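PDB 3I2W: syndapin from Drosophila melanogaster, which binds phospholipid membranes through its dimeric, crescent-shaped EFC/F-BAR domain and probably acts in endocytosis and the internalization of plasma membrane proteins. Local coordinates for the interface of chains A and B. Numbering follows the deposited sequence. Chains: chain A/B, Syndapin.

Contact 1: the interface of chains A and B. Residues chain A 248-249, 252, 255-256; chain B 237, 240-243.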
loop_
_atom_site.group_PDB
_atom_site.type_symbol
_atom_site.label_atom_id
_atom_site.label_comp_id
_atom_site.label_asym_id
_atom_site.label_seq_id
_atom_site.Cartn_x
_atom_site.Cartn_y
_atom_site.Cartn_z
ATOM N N LEU A 248 8.598 1.972 14.377
ATOM C CA LEU A 248 7.245 1.656 13.931
ATOM C C LEU A 248 6.224 1.929 15.038
ATOM O O LEU A 248 5.155 2.507 14.791
ATOM C CB LEU A 248 7.250 0.209 13.461
ATOM C CG LEU A 248 6.094 -0.477 12.815
ATOM C CD1 LEU A 248 5.836 0.055 11.411
ATOM C CD2 LEU A 248 6.448 -1.913 12.744
ATOM N N PRO A 249 6.574 1.573 16.287
ATOM C CA PRO A 249 5.773 1.978 17.420
ATOM C C PRO A 249 5.588 3.491 17.401
ATOM O O PRO A 249 4.566 4.002 17.820
ATOM C CB PRO A 249 6.660 1.587 18.611
ATOM C CG PRO A 249 7.431 0.475 18.085
ATOM C CD PRO A 249 7.803 0.917 16.741
ATOM N N TYR A 252 3.139 5.331 14.909
ATOM C CA TYR A 252 1.757 5.333 15.309
ATOM C C TYR A 252 1.456 6.191 16.512
ATOM O O TYR A 252 0.303 6.505 16.755
ATOM C CB TYR A 252 1.195 3.917 15.419
ATOM C CG TYR A 252 1.067 3.354 14.063
ATOM C CD1 TYR A 252 0.029 3.718 13.250
ATOM C CD2 TYR A 252 2.020 2.507 13.557
ATOM C CE1 TYR A 252 -0.076 3.213 11.954
ATOM C CE2 TYR A 252 1.915 2.003 12.277
ATOM C CZ TYR A 252 0.877 2.368 11.487
ATOM O OH TYR A 252 0.796 1.892 10.209
ATOM N N PHE A 255 1.231 9.666 14.891
ATOM C CA PHE A 255 -0.047 9.733 14.199
ATOM C C PHE A 255 -1.103 10.061 15.254
ATOM O O PHE A 255 -1.861 11.027 15.098
ATOM C CB PHE A 255 -0.308 8.394 13.468
ATOM C CG PHE A 255 -1.560 8.328 12.605
ATOM C CD1 PHE A 255 -2.221 9.438 12.145
ATOM C CD2 PHE A 255 -2.044 7.089 12.207
ATOM C CE1 PHE A 255 -3.369 9.301 11.332
ATOM C CE2 PHE A 255 -3.180 6.951 11.406
ATOM C CZ PHE A 255 -3.828 8.057 10.967
ATOM N N SER A 256 -1.181 9.302 16.329
ATOM C CA SER A 256 -2.290 9.576 17.200
ATOM C C SER A 256 -2.158 10.962 17.826
ATOM O O SER A 256 -3.172 11.550 18.085
ATOM C CB SER A 256 -2.469 8.528 18.272
ATOM O OG SER A 256 -1.303 8.656 18.981
ATOM N N HIS B 237 -6.921 4.951 12.674
ATOM C CA HIS B 237 -5.696 4.665 13.353
ATOM C C HIS B 237 -5.709 3.252 13.909
ATOM O O HIS B 237 -4.925 2.464 13.507
ATOM C CB HIS B 237 -5.521 5.681 14.440
ATOM C CG HIS B 237 -4.230 5.565 15.181
ATOM N ND1 HIS B 237 -4.061 4.708 16.245
ATOM C CD2 HIS B 237 -3.067 6.246 15.051
ATOM C CE1 HIS B 237 -2.831 4.827 16.702
ATOM N NE2 HIS B 237 -2.206 5.758 16.000
ATOM N N LEU B 240 -5.040 0.559 11.392
ATOM C CA LEU B 240 -3.778 0.535 10.719
ATOM C C LEU B 240 -2.614 0.239 11.648
ATOM O O LEU B 240 -1.535 -0.041 11.195
ATOM C CB LEU B 240 -3.512 1.876 10.033
ATOM C CG LEU B 240 -4.065 2.183 8.656
ATOM C CD1 LEU B 240 -5.414 1.835 8.723
ATOM C CD2 LEU B 240 -4.018 3.670 8.462
ATOM N N ASP B 241 -2.805 0.297 12.936
ATOM C CA ASP B 241 -1.684 0.276 13.813
ATOM C C ASP B 241 -1.217 -1.164 13.892
ATOM O O ASP B 241 -1.942 -2.084 14.286
ATOM C CB ASP B 241 -2.130 0.815 15.159
ATOM C CG ASP B 241 -1.030 0.856 16.211
ATOM O OD1 ASP B 241 0.102 0.316 16.079
ATOM O OD2 ASP B 241 -1.343 1.476 17.238
ATOM N N LEU B 242 0.033 -1.319 13.519
ATOM C CA LEU B 242 0.634 -2.592 13.302
ATOM C C LEU B 242 1.006 -3.109 14.628
ATOM O O LEU B 242 0.915 -4.341 14.872
ATOM C CB LEU B 242 1.893 -2.419 12.460
ATOM C CG LEU B 242 1.499 -2.318 10.989
ATOM C CD1 LEU B 242 2.714 -1.919 10.162
ATOM C CD2 LEU B 242 0.837 -3.670 10.537
ATOM N N THR B 243 1.412 -2.179 15.491
ATOM C CA THR B 243 1.899 -2.534 16.802
ATOM C C THR B 243 0.816 -3.229 17.603
ATOM O O THR B 243 1.066 -3.658 18.688
ATOM C CB THR B 243 2.437 -1.315 17.608
ATOM O OG1 THR B 243 1.363 -0.631 18.222
ATOM C CG2 THR B 243 3.145 -0.341 16.754
HETATM O O HOH W 1 -0.517 0.462 8.695
#
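This is a helix-against-helix-end patch of the F-BAR homodimer interface, and it helps hold the two chains together. Helix 248-260 of chain A lies across the end of helix 169-240 of chain B and the following turn. A:Tyr252 is the central residue and buries 95 Å² against chain B. Its CG is anti to the carbonyl carbon (chi1 -71°), which lays the ring along B:Asp241. The CA of B:Asp241 sits over the centre of one ring face, 3.9 Å from the centroid, as a CH-pi contact. The carboxylate of B:Asp241 stacks nearly parallel to the ring, 11° apart, and runs in the opposite direction past CB and CG. Its OD1 accepts a hydrogen bond from the hydroxyl OG1 of B:Thr243 at 2.7 Å, met from above the carboxylate plane, which probably helps hold the carboxylate. At the ring tip, the phenol OH of A:Tyr252 lies 3.2 Å from the carbonyl O of B:Leu240, at best a bent hydrogen bond; water 1 bridges the same two oxygens. The backbone O of A:Tyr252 is bound by imidazole NE2 of B:His237 at 2.7 Å. This bond is nearly straight (167° at H), lies in the imidazole plane and uses a carbonyl lone pair. A:Phe255 packs beside the same imidazole. On the other flank, CG2 of B:Thr243 touches CA of A:Pro249 at 3.6 Å, and A:Leu248 crosses B:Leu242 obliquely. An alanine in place of A:Tyr252 would remove the ring and hydroxyl, and would probably loosen the packing on B:Asp241 and the link to B:Leu240. The patch and its symmetric twin help join the chains into the membrane-binding dimer.

Contact 2: the interface of chains A and B. Residues chain A 134, 137, 193, 197, 200-201; chain B 284-285.
The pyrrolidine ring of B:Pro284 forms the apolar centre, hiding 86 Å² against chain A. In the F-BAR homodimer the C-terminal tail of chain B packs here on helices 114-149 and 185-240 of chain A, probably tying it to its partner. The CG of B:Pro284 meets A:Ile200 tip to tip, 3.8 Å from the branch methyl CG2. CD1 of A:Ile200 reaches the same ring carbon at 3.9 Å, so both methyl groups of the isoleucine bear on it. CG2 occupies the crowded position between the backbone N and the carbonyl carbon. Across the groove, A:Leu134 and A:Val137 offer looser cover from helix 114-149. CD1 of A:Leu134 lies 4.2 Å from CG of B:Pro284, and CG1 of A:Val137 is equally far from CB.

Next outward is A:Ile197. Its CG1 is anti to the carbonyl carbon (chi1 -75°), and the chain ends in CD1, which packs 3.5 Å from CA of B:Ser285. This methyl lies against the backbone of the tail. A:Tyr193 brings its phenol tip toward the carbonyl O of B:Ser285, but at 3.5 Å its OH makes a loose contact.

Polar groups line the opposite rim. Water 2 joins the hydroxyl of A:Thr201 to the backbone O of B:Pro284, so this polar link is indirect. The same hydroxyl is held within its own helix: OG1 of A:Thr201 donates to the carbonyl O of A:Ile197 at 2.9 Å, from 45° above the carbonyl plane.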
loop_
_atom_site.group_PDB
_atom_site.type_symbol
_atom_site.label_atom_id
_atom_site.label_comp_id
_atom_site.label_asym_id
_atom_site.label_seq_id
_atom_site.Cartn_x
_atom_site.Cartn_y
_atom_site.Cartn_z
ATOM N N LEU A 134 32.471 -55.671 -15.677
ATOM C CA LEU A 134 31.063 -55.987 -15.731
ATOM C C LEU A 134 30.765 -56.340 -17.147
ATOM O O LEU A 134 29.845 -57.123 -17.408
ATOM C CB LEU A 134 30.185 -54.822 -15.275
ATOM C CG LEU A 134 28.725 -55.280 -15.238
ATOM C CD1 LEU A 134 28.151 -55.418 -13.812
ATOM C CD2 LEU A 134 27.855 -54.369 -16.128
ATOM N N VAL A 137 31.826 -59.935 -17.433
ATOM C CA VAL A 137 30.724 -60.768 -17.000
ATOM C C VAL A 137 29.619 -60.858 -18.086
ATOM O O VAL A 137 29.094 -61.935 -18.363
ATOM C CB VAL A 137 30.178 -60.344 -15.639
ATOM C CG1 VAL A 137 28.903 -61.128 -15.300
ATOM C CG2 VAL A 137 31.233 -60.565 -14.593
ATOM N N TYR A 193 32.614 -67.798 -17.308
ATOM C CA TYR A 193 31.545 -67.124 -16.560
ATOM C C TYR A 193 31.845 -67.065 -15.066
ATOM O O TYR A 193 31.703 -66.021 -14.430
ATOM C CB TYR A 193 30.216 -67.866 -16.799
ATOM C CG TYR A 193 28.945 -67.234 -16.261
ATOM C CD1 TYR A 193 28.559 -65.948 -16.641
ATOM C CD2 TYR A 193 28.093 -67.949 -15.415
ATOM C CE1 TYR A 193 27.373 -65.373 -16.162
ATOM C CE2 TYR A 193 26.892 -67.378 -14.926
ATOM C CZ TYR A 193 26.547 -66.091 -15.310
ATOM O OH TYR A 193 25.385 -65.535 -14.837
ATOM N N ILE A 197 32.978 -63.441 -12.877
ATOM C CA ILE A 197 32.354 -63.289 -11.611
ATOM C C ILE A 197 33.360 -63.264 -10.444
ATOM O O ILE A 197 33.381 -62.318 -9.664
ATOM C CB ILE A 197 31.344 -64.372 -11.406
ATOM C CG1 ILE A 197 30.108 -64.068 -12.246
ATOM C CG2 ILE A 197 31.028 -64.473 -9.922
ATOM C CD1 ILE A 197 28.863 -64.778 -11.786
ATOM N N ILE A 200 35.361 -59.799 -10.708
ATOM C CA ILE A 200 34.586 -58.649 -10.349
ATOM C C ILE A 200 34.371 -58.748 -8.871
ATOM O O ILE A 200 34.789 -57.849 -8.155
ATOM C CB ILE A 200 33.276 -58.522 -11.164
ATOM C CG1 ILE A 200 32.939 -57.034 -11.317
ATOM C CG2 ILE A 200 32.128 -59.415 -10.609
ATOM C CD1 ILE A 200 31.608 -56.712 -12.085
ATOM N N THR A 201 33.810 -59.855 -8.392
ATOM C CA THR A 201 33.547 -59.975 -6.959
ATOM C C THR A 201 34.747 -59.532 -6.144
ATOM O O THR A 201 34.581 -58.978 -5.063
ATOM C CB THR A 201 33.060 -61.362 -6.573
ATOM O OG1 THR A 201 31.839 -61.593 -7.261
ATOM C CG2 THR A 201 32.741 -61.472 -5.090
ATOM N N PRO B 284 26.886 -58.811 -9.510
ATOM C CA PRO B 284 26.540 -59.931 -10.369
ATOM C C PRO B 284 26.805 -61.292 -9.748
ATOM O O PRO B 284 27.808 -61.478 -9.068
ATOM C CB PRO B 284 27.445 -59.736 -11.576
ATOM C CG PRO B 284 28.448 -58.718 -11.180
ATOM C CD PRO B 284 27.813 -57.881 -10.168
ATOM N N SER B 285 25.861 -62.212 -9.970
ATOM C CA SER B 285 26.084 -63.661 -9.897
ATOM C C SER B 285 25.390 -64.376 -11.057
ATOM O O SER B 285 25.704 -65.578 -11.323
ATOM C CB SER B 285 25.631 -64.241 -8.562
ATOM O OG SER B 285 26.357 -63.636 -7.512
HETATM O O HOH W 2 29.789 -59.407 -7.886
#

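Contact 1 and contact 2 lie about 76 Å apart, measured between the centres of their C-alpha atoms. They share no residues. The long helix that begins at 185 in chain A ends at 240. It supplies part of the chain A surface in contact 2, while the corresponding helix of chain B ends in contact 1. Contact 1 is near the middle of the elongated dimer, and contact 2 is far out on the chain A arm, where the tail of chain B reaches. Two-fold symmetry repeats both with the chains exchanged. The chains are thus joined centrally and again on each arm, which probably helps keep the dimer extended.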